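Side-chain contact in beta-n-acetylhexosaminidase (Streptococcus pneumoniae, PDB 4AZI), which probably removes non-reducing terminal beta-linked N-acetylglucosamine residues from glycans, as a family 20 glycoside hydrolase catalytic module of the pneumococcal enzyme StrH: residues R29-A34 with T98-Y103. The protein carries 2 engineered substitutions. Numbering follows the deposited sequence.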
ATOM      1  N   ARG A  29      -8.530 -14.206   0.099  1.00 16.62           N
ATOM      2  CA  ARG A  29      -8.133 -14.897  -1.136  1.00 16.85           C
ATOM      3  C   ARG A  29      -6.884 -14.306  -1.801  1.00 16.14           C
ATOM      4  O   ARG A  29      -6.039 -15.042  -2.323  1.00 16.07           O
ATOM      5  CB  ARG A  29      -9.279 -14.908  -2.141  1.00 18.40           C
ATOM      6  CG  ARG A  29     -10.391 -15.879  -1.801  1.00 20.32           C
ATOM      7  CD  ARG A  29     -10.878 -16.556  -3.063  1.00 23.34           C
ATOM      8  NE  ARG A  29      -9.939 -17.598  -3.497  1.00 25.91           N
ATOM      9  CZ  ARG A  29      -9.975 -18.223  -4.672  1.00 26.76           C
ATOM     10  NH1 ARG A  29     -10.906 -17.925  -5.568  1.00 27.75           N
ATOM     11  NH2 ARG A  29      -9.073 -19.155  -4.952  1.00 27.28           N
ATOM     12  N   ILE A  30      -6.790 -12.978  -1.800  1.00 15.47           N
ATOM     13  CA  ILE A  30      -5.579 -12.276  -2.244  1.00 14.78           C
ATOM     14  C   ILE A  30      -4.362 -12.672  -1.390  1.00 14.55           C
ATOM     15  O   ILE A  30      -3.295 -12.970  -1.931  1.00 14.55           O
ATOM     16  CB  ILE A  30      -5.790 -10.737  -2.244  1.00 14.45           C
ATOM     17  CG1 ILE A  30      -6.746 -10.337  -3.379  1.00 14.40           C
ATOM     18  CG2 ILE A  30      -4.454  -9.990  -2.335  1.00 14.20           C
ATOM     19  CD1 ILE A  30      -7.337  -8.947  -3.246  1.00 14.35           C
ATOM     20  N   VAL A  31      -4.538 -12.677  -0.065  1.00 14.47           N
ATOM     21  CA  VAL A  31      -3.517 -13.142   0.892  1.00 14.32           C
ATOM     22  C   VAL A  31      -3.050 -14.567   0.552  1.00 14.54           C
ATOM     23  O   VAL A  31      -1.845 -14.833   0.481  1.00 14.39           O
ATOM     24  CB  VAL A  31      -4.050 -13.092   2.352  1.00 14.33           C
ATOM     25  CG1 VAL A  31      -3.206 -13.950   3.287  1.00 14.05           C
ATOM     26  CG2 VAL A  31      -4.107 -11.658   2.858  1.00 13.84           C
ATOM     27  N   ASP A  32      -4.024 -15.455   0.334  1.00 14.67           N
ATOM     28  CA  ASP A  32      -3.803 -16.845  -0.094  1.00 14.95           C
ATOM     29  C   ASP A  32      -2.962 -16.944  -1.354  1.00 14.71           C
ATOM     30  O   ASP A  32      -1.989 -17.700  -1.405  1.00 14.69           O
ATOM     31  CB  ASP A  32      -5.144 -17.537  -0.381  1.00 14.87           C
ATOM     32  CG  ASP A  32      -5.928 -17.850   0.870  1.00 15.31           C
ATOM     33  OD1 ASP A  32      -5.371 -17.725   1.979  0.50 15.08           O
ATOM     34  OD2 ASP A  32      -7.107 -18.243   0.731  0.50 14.84           O
ATOM     35  N   LYS A  33      -3.367 -16.196  -2.380  1.00 14.82           N
ATOM     36  CA  LYS A  33      -2.660 -16.177  -3.650  1.00 14.84           C
ATOM     37  C   LYS A  33      -1.267 -15.593  -3.504  1.00 14.47           C
ATOM     38  O   LYS A  33      -0.339 -16.073  -4.140  1.00 14.43           O
ATOM     39  CB  LYS A  33      -3.446 -15.402  -4.712  1.00 15.26           C
ATOM     40  CG  LYS A  33      -2.989 -15.675  -6.136  1.00 15.79           C
ATOM     41  CD  LYS A  33      -3.228 -17.129  -6.520  1.00 16.59           C
ATOM     42  CE  LYS A  33      -2.704 -17.437  -7.910  1.00 17.09           C
ATOM     43  NZ  LYS A  33      -2.884 -18.882  -8.250  1.00 17.48           N
ATOM     44  N   ALA A  34      -1.125 -14.565  -2.670  1.00 14.22           N
ATOM     45  CA  ALA A  34       0.194 -13.980  -2.394  1.00 13.87           C
ATOM     46  C   ALA A  34       1.102 -14.981  -1.682  1.00 13.66           C
ATOM     47  O   ALA A  34       2.275 -15.111  -2.016  1.00 13.46           O
ATOM     48  CB  ALA A  34       0.059 -12.705  -1.582  1.00 13.60           C
ATOM     49  N   THR A  98      -8.696  -6.732  11.710  1.00 13.42           N
ATOM     50  CA  THR A  98      -7.960  -7.495  12.732  1.00 13.61           C
ATOM     51  C   THR A  98      -7.793  -8.953  12.272  1.00 14.08           C
ATOM     52  O   THR A  98      -6.688  -9.502  12.328  1.00 14.28           O
ATOM     53  CB  THR A  98      -8.646  -7.421  14.121  1.00 13.51           C
ATOM     54  OG1 THR A  98      -8.823  -6.049  14.492  1.00 13.51           O
ATOM     55  CG2 THR A  98      -7.820  -8.125  15.196  1.00 12.98           C
ATOM     56  N   GLU A  99      -8.883  -9.551  11.793  1.00 14.26           N
ATOM     57  CA  GLU A  99      -8.874 -10.922  11.273  1.00 14.56           C
ATOM     58  C   GLU A  99      -7.993 -11.088  10.029  1.00 14.48           C
ATOM     59  O   GLU A  99      -7.318 -12.106   9.889  1.00 14.32           O
ATOM     60  CB  GLU A  99     -10.300 -11.410  10.978  1.00 15.45           C
ATOM     61  CG  GLU A  99     -10.362 -12.765  10.274  1.00 16.71           C
ATOM     62  CD  GLU A  99     -11.745 -13.409  10.284  1.00 17.39           C
ATOM     63  OE1 GLU A  99     -12.726 -12.741  10.677  1.00 18.79           O
ATOM     64  OE2 GLU A  99     -11.849 -14.591   9.903  0.50 17.16           O
ATOM     65  N   LEU A 100      -8.009 -10.104   9.129  1.00 14.24           N
ATOM     66  CA  LEU A 100      -7.169 -10.162   7.922  1.00 14.13           C
ATOM     67  C   LEU A 100      -5.684 -10.161   8.292  1.00 14.49           C
ATOM     68  O   LEU A 100      -4.898 -10.946   7.758  1.00 14.57           O
ATOM     69  CB  LEU A 100      -7.498  -9.011   6.957  1.00 13.40           C
ATOM     70  CG  LEU A 100      -6.729  -8.922   5.632  1.00 13.21           C
ATOM     71  CD1 LEU A 100      -7.076 -10.075   4.687  1.00 12.88           C
ATOM     72  CD2 LEU A 100      -7.018  -7.586   4.964  1.00 12.84           C
ATOM     73  N   ILE A 101      -5.316  -9.281   9.216  1.00 14.77           N
ATOM     74  CA  ILE A 101      -3.948  -9.192   9.718  1.00 14.95           C
ATOM     75  C   ILE A 101      -3.479 -10.487  10.403  1.00 15.46           C
ATOM     76  O   ILE A 101      -2.403 -10.992  10.097  1.00 14.77           O
ATOM     77  CB  ILE A 101      -3.779  -7.966  10.637  1.00 14.84           C
ATOM     78  CG1 ILE A 101      -4.054  -6.678   9.837  1.00 14.64           C
ATOM     79  CG2 ILE A 101      -2.382  -7.948  11.260  1.00 14.64           C
ATOM     80  CD1 ILE A 101      -3.988  -5.398  10.649  1.00 14.92           C
ATOM     81  N   GLU A 102      -4.285 -11.030  11.315  1.00 16.73           N
ATOM     82  CA  GLU A 102      -3.980 -12.321  11.939  1.00 17.58           C
ATOM     83  C   GLU A 102      -3.836 -13.415  10.885  1.00 17.03           C
ATOM     84  O   GLU A 102      -2.881 -14.198  10.924  1.00 16.35           O
ATOM     85  CB  GLU A 102      -5.079 -12.752  12.919  1.00 19.71           C
ATOM     86  CG  GLU A 102      -5.601 -11.671  13.844  1.00 22.42           C
ATOM     87  CD  GLU A 102      -5.376 -11.966  15.313  1.00 24.38           C
ATOM     88  OE1 GLU A 102      -4.252 -12.375  15.681  1.00 26.33           O
ATOM     89  OE2 GLU A 102      -6.331 -11.772  16.102  1.00 25.33           O
ATOM     90  N   TYR A 103      -4.804 -13.473   9.963  1.00 16.67           N
ATOM     91  CA  TYR A 103      -4.848 -14.501   8.908  1.00 16.43           C
ATOM     92  C   TYR A 103      -3.615 -14.439   8.018  1.00 16.29           C
ATOM     93  O   TYR A 103      -2.991 -15.470   7.727  1.00 15.65           O
ATOM     94  CB  TYR A 103      -6.112 -14.339   8.057  1.00 16.57           C
ATOM     95  CG  TYR A 103      -6.289 -15.373   6.965  1.00 16.49           C
ATOM     96  CD1 TYR A 103      -6.835 -16.624   7.248  1.00 16.70           C
ATOM     97  CD2 TYR A 103      -5.931 -15.093   5.641  1.00 16.40           C
ATOM     98  CE1 TYR A 103      -7.008 -17.574   6.248  1.00 16.80           C
ATOM     99  CE2 TYR A 103      -6.097 -16.038   4.635  1.00 16.29           C
ATOM    100  CZ  TYR A 103      -6.639 -17.278   4.945  1.00 16.78           C
ATOM    101  OH  TYR A 103      -6.816 -18.230   3.962  1.00 16.98           O
TER
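Y103 reaches across to V31 and D32, and its side chain illustrates how one tyrosine can serve an apolar seam and a polar partner at once. The bond to CB is directed toward the facing helix, and from there the chain extends with CG anti to the backbone N (chi1 -178°), carrying the ring over the gap between the two backbones. Halfway along the ring, CD2 and CE2 of Y103 each lie 3.8 Å from V31 CG1, the methyl arriving obliquely to the ring. Beyond it, the hydroxyl OH of Y103 donates a short hydrogen bond of 2.5 Å to D32 OD1, which accepts through its syn lone pair. D32 OD1 sits at the ring edge, near its plane, while the carboxylate plane is turned 52° from that of the ring.

The two helices belong to the outer layer of a (beta/alpha)8 TIM barrel, the catalytic fold of family 20 glycoside hydrolases. Helix 24-37 follows the first barrel strand and helix 94-106 precedes the third; their segments run nearly parallel, 14° apart, the segment axes coming within 10.8 Å at their closest.

The chi1 of V31 sends its two methyls to different neighbours: while CG1 touches the tyrosine, CG2 packs 3.8 Å from L100 CD1, the two side chains lying alongside, running in opposite senses. L100 also rests on L24 and L27, whereas K28 lies against Y103 and K107 against D32.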